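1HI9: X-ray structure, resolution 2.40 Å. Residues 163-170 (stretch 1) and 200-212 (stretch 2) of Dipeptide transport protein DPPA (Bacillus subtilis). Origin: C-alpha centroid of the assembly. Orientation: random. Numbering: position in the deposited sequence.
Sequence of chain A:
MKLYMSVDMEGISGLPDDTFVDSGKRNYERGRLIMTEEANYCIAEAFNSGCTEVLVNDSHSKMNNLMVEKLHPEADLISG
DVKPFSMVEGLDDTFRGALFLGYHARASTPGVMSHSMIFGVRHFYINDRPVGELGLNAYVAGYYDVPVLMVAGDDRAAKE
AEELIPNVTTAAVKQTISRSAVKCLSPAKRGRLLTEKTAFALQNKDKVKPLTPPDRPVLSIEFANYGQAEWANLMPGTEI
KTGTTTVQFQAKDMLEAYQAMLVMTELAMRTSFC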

# COMPACT_ATOMS: atom_id res chain seq x y z
N GLU A 163 -16.96 20.99 -40.54
CA GLU A 163 -18.34 21.46 -40.43
C GLU A 163 -18.38 22.81 -39.75
O GLU A 163 -19.43 23.45 -39.69
CB GLU A 163 -19.19 20.47 -39.64
CG GLU A 163 -19.43 19.16 -40.36
CD GLU A 163 -20.39 18.24 -39.62
OE1 GLU A 163 -20.68 17.14 -40.15
OE2 GLU A 163 -20.86 18.61 -38.52
N LEU A 164 -17.23 23.25 -39.24
CA LEU A 164 -17.12 24.52 -38.55
C LEU A 164 -16.27 25.52 -39.32
O LEU A 164 -16.61 26.69 -39.39
CB LEU A 164 -16.51 24.30 -37.17
CG LEU A 164 -16.30 25.55 -36.32
CD1 LEU A 164 -17.64 26.04 -35.81
CD2 LEU A 164 -15.38 25.25 -35.16
N ILE A 165 -15.18 25.04 -39.91
CA ILE A 165 -14.27 25.89 -40.67
C ILE A 165 -14.26 25.54 -42.16
O ILE A 165 -13.74 24.50 -42.56
CB ILE A 165 -12.84 25.76 -40.14
CG1 ILE A 165 -12.83 25.94 -38.62
CG2 ILE A 165 -11.93 26.78 -40.82
CD1 ILE A 165 -11.49 25.63 -37.97
N PRO A 166 -14.82 26.41 -43.00
CA PRO A 166 -14.87 26.17 -44.44
C PRO A 166 -13.49 26.03 -45.10
O PRO A 166 -12.57 26.81 -44.84
CB PRO A 166 -15.62 27.40 -44.96
CG PRO A 166 -16.54 27.75 -43.80
CD PRO A 166 -15.59 27.61 -42.63
N ASN A 167 -13.35 25.02 -45.96
CA ASN A 167 -12.12 24.75 -46.69
C ASN A 167 -10.94 24.32 -45.83
O ASN A 167 -9.82 24.20 -46.32
CB ASN A 167 -11.69 25.97 -47.51
CG ASN A 167 -12.82 26.52 -48.36
OD1 ASN A 167 -13.44 25.79 -49.13
ND2 ASN A 167 -13.10 27.81 -48.21
N VAL A 168 -11.18 24.08 -44.55
CA VAL A 168 -10.10 23.66 -43.67
C VAL A 168 -9.55 22.31 -44.13
O VAL A 168 -10.30 21.48 -44.66
CB VAL A 168 -10.58 23.53 -42.21
CG1 VAL A 168 -11.59 22.40 -42.08
CG2 VAL A 168 -9.39 23.28 -41.29
N THR A 169 -8.25 22.10 -43.97
CA THR A 169 -7.65 20.83 -44.35
C THR A 169 -7.63 19.92 -43.13
O THR A 169 -7.24 20.33 -42.04
CB THR A 169 -6.21 21.03 -44.86
OG1 THR A 169 -6.23 21.76 -46.09
CG2 THR A 169 -5.54 19.68 -45.10
N THR A 170 -8.07 18.68 -43.30
CA THR A 170 -8.11 17.74 -42.20
C THR A 170 -7.31 16.49 -42.52
O THR A 170 -7.19 16.08 -43.67
CB THR A 170 -9.55 17.33 -41.84
OG1 THR A 170 -10.12 16.58 -42.92
CG2 THR A 170 -10.42 18.57 -41.60
N PHE A 200 -0.23 20.75 -48.20
CA PHE A 200 -1.39 21.28 -48.88
C PHE A 200 -2.04 22.41 -48.10
O PHE A 200 -2.44 23.43 -48.68
CB PHE A 200 -2.43 20.19 -49.12
CG PHE A 200 -3.63 20.66 -49.91
CD1 PHE A 200 -3.58 20.73 -51.30
CD2 PHE A 200 -4.79 21.09 -49.26
CE1 PHE A 200 -4.66 21.21 -52.03
CE2 PHE A 200 -5.87 21.58 -49.98
CZ PHE A 200 -5.81 21.64 -51.37
N ALA A 201 -2.15 22.24 -46.79
CA ALA A 201 -2.77 23.23 -45.93
C ALA A 201 -2.05 24.57 -46.00
O ALA A 201 -2.69 25.62 -46.05
CB ALA A 201 -2.81 22.74 -44.49
N LEU A 202 -0.72 24.54 -45.99
CA LEU A 202 0.06 25.77 -46.03
C LEU A 202 -0.02 26.50 -47.37
O LEU A 202 0.01 27.73 -47.42
CB LEU A 202 1.52 25.47 -45.68
CG LEU A 202 1.81 25.27 -44.18
CD1 LEU A 202 3.19 24.71 -43.99
CD2 LEU A 202 1.65 26.58 -43.46
N GLN A 203 -0.14 25.75 -48.46
CA GLN A 203 -0.22 26.37 -49.77
C GLN A 203 -1.64 26.75 -50.16
O GLN A 203 -1.85 27.59 -51.03
CB GLN A 203 0.36 25.45 -50.84
CG GLN A 203 -0.37 24.14 -50.96
CD GLN A 203 0.09 23.31 -52.14
OE1 GLN A 203 -0.10 23.70 -53.30
NE2 GLN A 203 0.72 22.17 -51.86
N ASN A 204 -2.62 26.15 -49.49
CA ASN A 204 -4.02 26.43 -49.78
C ASN A 204 -4.59 27.37 -48.71
O ASN A 204 -5.80 27.59 -48.65
CB ASN A 204 -4.80 25.12 -49.81
CG ASN A 204 -6.15 25.24 -50.49
OD1 ASN A 204 -7.19 25.07 -49.87
ND2 ASN A 204 -6.13 25.55 -51.79
N LYS A 205 -3.70 27.93 -47.90
CA LYS A 205 -4.09 28.82 -46.80
C LYS A 205 -5.01 29.98 -47.14
O LYS A 205 -5.84 30.38 -46.33
CB LYS A 205 -2.84 29.36 -46.10
CG LYS A 205 -1.85 30.09 -47.00
CD LYS A 205 -0.74 30.72 -46.16
CE LYS A 205 0.32 31.38 -47.03
NZ LYS A 205 1.07 30.38 -47.85
N ASP A 206 -4.85 30.53 -48.34
CA ASP A 206 -5.67 31.66 -48.75
C ASP A 206 -7.17 31.34 -48.78
O ASP A 206 -8.00 32.24 -48.65
CB ASP A 206 -5.21 32.16 -50.13
CG ASP A 206 -3.86 32.87 -50.07
OD1 ASP A 206 -2.85 32.22 -49.72
OD2 ASP A 206 -3.82 34.08 -50.37
N LYS A 207 -7.52 30.07 -48.94
CA LYS A 207 -8.92 29.68 -48.99
C LYS A 207 -9.58 29.51 -47.63
O LYS A 207 -10.78 29.24 -47.53
CB LYS A 207 -9.08 28.39 -49.81
CG LYS A 207 -8.75 28.58 -51.29
CD LYS A 207 -9.03 27.33 -52.10
CE LYS A 207 -8.75 27.57 -53.59
NZ LYS A 207 -8.98 26.34 -54.40
N VAL A 208 -8.80 29.68 -46.57
CA VAL A 208 -9.32 29.53 -45.22
C VAL A 208 -9.38 30.86 -44.47
O VAL A 208 -8.41 31.61 -44.44
CB VAL A 208 -8.48 28.56 -44.39
CG1 VAL A 208 -9.10 28.37 -43.02
CG2 VAL A 208 -8.38 27.23 -45.12
N LYS A 209 -10.53 31.13 -43.87
CA LYS A 209 -10.72 32.37 -43.13
C LYS A 209 -10.82 32.15 -41.63
O LYS A 209 -11.26 31.10 -41.18
CB LYS A 209 -11.96 33.11 -43.62
CG LYS A 209 -11.80 33.83 -44.95
CD LYS A 209 -12.99 34.74 -45.20
CE LYS A 209 -12.77 35.63 -46.43
NZ LYS A 209 -13.86 36.66 -46.59
N PRO A 210 -10.41 33.15 -40.84
CA PRO A 210 -10.46 33.07 -39.38
C PRO A 210 -11.89 32.90 -38.90
O PRO A 210 -12.82 33.47 -39.47
CB PRO A 210 -9.87 34.41 -38.94
CG PRO A 210 -8.91 34.74 -40.05
CD PRO A 210 -9.73 34.38 -41.27
N LEU A 211 -12.07 32.09 -37.86
CA LEU A 211 -13.39 31.86 -37.31
C LEU A 211 -13.70 33.02 -36.36
O LEU A 211 -13.54 32.91 -35.15
CB LEU A 211 -13.41 30.54 -36.53
CG LEU A 211 -14.67 29.68 -36.63
CD1 LEU A 211 -14.70 28.71 -35.45
CD2 LEU A 211 -15.91 30.53 -36.63
N THR A 212 -14.15 34.13 -36.93
CA THR A 212 -14.45 35.31 -36.15
C THR A 212 -15.53 35.07 -35.10
O THR A 212 -16.63 34.59 -35.41
CB THR A 212 -14.89 36.47 -37.06
OG1 THR A 212 -13.89 36.68 -38.06
CG2 THR A 212 -15.08 37.75 -36.25
O HOH W 1 -12.85 28.95 -43.76

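This is a modest, mostly apolar contact between a turn leading into a strand and the end of a helix with the segment that follows it, pinned by one direct hydrogen bond and one bridging water. About 452 Å² is buried, both sides summed.

The two stretches run in roughly opposite senses. Ile-165 lies nearest Leu-211, Asn-167 nearest Val-208, and Thr-169 nearest Ala-201, judged by CA atoms. Stretch 1 makes a type II beta turn from Ile-165 to Val-168, closed by Val-168 N to Ile-165 O at 3.3 Å. In stretch 2 the helix gives way at Asn-204, and a 3-10 segment covers residues 205-207. Lys-207 N bonds to Asn-204 O at 3.0 Å.

Asn-167 has positive phi, as is common at the third position of such a turn. Its CA-to-CB bond points toward stretch 2. The amide atom Asn-167 ND2 donates to Lys-207 O at 2.8 Å, so a side chain satisfies a backbone carbonyl. The Lys-207 side chain starts toward stretch 1, but its end leads away.

Water 1 links the two backbones. Water 1 donates to Pro-166 O at 2.4 Å, a short distance, and accepts from Lys-209 N at 3.2 Å. No direct bond joins these two groups.

Val-208 packs against the turn. Val-208 CG1 lies 3.9 Å from Ile-165 CG2, and Val-208 CG2 lies 3.6 Å from Asn-167 O. Leu-164 CD2 meets Leu-211 CD1 at 3.5 Å. The Ile-165 to Val-208 and Leu-164 to Leu-211 pairs are apolar contacts; both leucines remain partly exposed.

Thr-169 meets the helix. Thr-169 CB is 3.8 Å from Ala-201 CB. Thr-169 OG1 lies 3.5 Å from Phe-200 CD2, at the ring edge and near its plane.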